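Local atomic coordinates of cellulosomal scaffoldin (Bacteroides cellulosolvens, PDB entry 2XBT), a protein that is a cellulosome scaffold protein whose family 3b carbohydrate-binding module, the part in this structure, probably binds cellulose. Residues 21-24 / 25-29. Residues are numbered along the deposited sequence; the frame is centred on the assembly and turned at random.
Sequences ASSN and QIYMN. Unlike the reference sequence in segment 25-29: Tyr27 (reference Cys).
Ser23 and Gln25 are tied by a side-chain-to-backbone hydrogen bond: Ser23 OG donates to Gln25 O at 2.8 Å, lying in the carbonyl plane with a C=O...OG angle of 146°. It spans the kink at Asn24, where the strand 22-34 is interrupted. The same hydroxyl sits at the edge of the Tyr27 ring, in its plane, with Ser23 OG 3.7 Å from Tyr27 CE2.

The second set of bonds gathers on the phenol. Gln25 NE2 donates to Tyr27 OH at 2.8 Å, the oxygen tilted out of the amide plane, while Tyr27 OH gives a weak bond to Asn24 OD1 at 3.3 Å. CG of Asn24 stands between backbone N and carbonyl carbon (chi1 67°), which swings its amide round to lie alongside that of Gln25, the two planes 69° apart.

Through the other atom of its amide, Gln25 OE1 accepts a hydrogen bond from Arg116 NH1 of the strand 110-119. A leucine in place of Gln25 would probably leave Tyr27 OH without its amide donor and Arg116 without this acceptor. With the phenol both accepting and, weakly, donating, the polar side chains round the break are joined to one another, and Gln25 carries this chain of bonds on to the adjacent strand of the beta-sandwich.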
loop_
_atom_site.group_PDB
_atom_site.type_symbol
_atom_site.label_atom_id
_atom_site.label_comp_id
_atom_site.label_asym_id
_atom_site.label_seq_id
_atom_site.Cartn_x
_atom_site.Cartn_y
_atom_site.Cartn_z
ATOM N N ALA A 21 16.665 3.529 4.822
ATOM C CA ALA A 21 16.134 3.064 6.095
ATOM C C ALA A 21 15.872 4.237 7.039
ATOM O O ALA A 21 14.869 4.272 7.734
ATOM C CB ALA A 21 17.084 2.071 6.729
ATOM N N SER A 22 16.792 5.194 7.070
ATOM C CA SER A 22 16.601 6.386 7.867
ATOM C C SER A 22 15.961 7.467 6.997
ATOM O O SER A 22 16.552 7.902 6.009
ATOM C CB SER A 22 17.952 6.865 8.411
ATOM O OG SER A 22 17.771 7.669 9.558
ATOM N N SER A 23 14.757 7.897 7.358
ATOM C CA SER A 23 13.981 8.797 6.505
ATOM C C SER A 23 13.128 9.729 7.356
ATOM O O SER A 23 12.783 9.391 8.479
ATOM C CB SER A 23 13.077 7.967 5.580
ATOM O OG SER A 23 12.447 8.762 4.582
ATOM N N ASN A 24 12.783 10.894 6.825
ATOM C CA ASN A 24 11.888 11.809 7.535
ATOM C C ASN A 24 10.426 11.348 7.544
ATOM O O ASN A 24 9.635 11.769 8.387
ATOM C CB ASN A 24 12.005 13.232 6.982
ATOM C CG ASN A 24 11.491 13.364 5.549
ATOM O OD1 ASN A 24 11.649 12.463 4.716
ATOM N ND2 ASN A 24 10.884 14.512 5.253
ATOM N N GLN A 25 10.073 10.483 6.604
ATOM C CA GLN A 25 8.706 9.968 6.519
ATOM C C GLN A 25 8.697 8.688 5.710
ATOM O O GLN A 25 9.668 8.379 5.030
ATOM C CB GLN A 25 7.791 11.010 5.867
ATOM C CG GLN A 25 8.303 11.527 4.532
ATOM C CD GLN A 25 7.647 12.853 4.121
ATOM O OE1 GLN A 25 6.550 13.194 4.570
ATOM N NE2 GLN A 25 8.337 13.607 3.278
ATOM N N ILE A 26 7.608 7.928 5.790
ATOM C CA ILE A 26 7.482 6.739 4.971
ATOM C C ILE A 26 6.900 7.126 3.620
ATOM O O ILE A 26 5.866 7.794 3.574
ATOM C CB ILE A 26 6.534 5.700 5.614
ATOM C CG1 ILE A 26 6.980 5.372 7.047
ATOM C CG2 ILE A 26 6.481 4.453 4.768
ATOM C CD1 ILE A 26 6.054 4.370 7.751
ATOM N N TYR A 27 7.549 6.702 2.535
ATOM C CA TYR A 27 7.019 6.924 1.187
ATOM C C TYR A 27 6.399 5.658 0.629
ATOM O O TYR A 27 7.016 4.588 0.681
ATOM C CB TYR A 27 8.106 7.392 0.236
ATOM C CG TYR A 27 8.685 8.723 0.608
ATOM C CD1 TYR A 27 8.241 9.891 0.003
ATOM C CD2 TYR A 27 9.672 8.813 1.577
ATOM C CE1 TYR A 27 8.770 11.121 0.355
ATOM C CE2 TYR A 27 10.214 10.031 1.931
ATOM C CZ TYR A 27 9.757 11.181 1.325
ATOM O OH TYR A 27 10.297 12.390 1.683
ATOM N N MET A 28 5.195 5.790 0.081
ATOM C CA MET A 28 4.491 4.677 -0.537
ATOM C C MET A 28 3.935 5.104 -1.880
ATOM O O MET A 28 2.939 5.810 -1.931
ATOM C CB MET A 28 3.300 4.253 0.323
ATOM C CG MET A 28 3.635 3.457 1.561
ATOM S SD MET A 28 2.236 3.567 2.705
ATOM C CE MET A 28 2.386 5.286 3.124
ATOM N N ASN A 29 4.562 4.665 -2.958
ATOM C CA ASN A 29 4.033 4.932 -4.281
ATOM C C ASN A 29 3.676 3.612 -4.907
ATOM O O ASN A 29 4.528 2.733 -5.065
ATOM C CB ASN A 29 5.063 5.637 -5.144
ATOM C CG ASN A 29 5.567 6.909 -4.522
ATOM O OD1 ASN A 29 4.787 7.756 -4.083
ATOM N ND2 ASN A 29 6.885 7.055 -4.477
#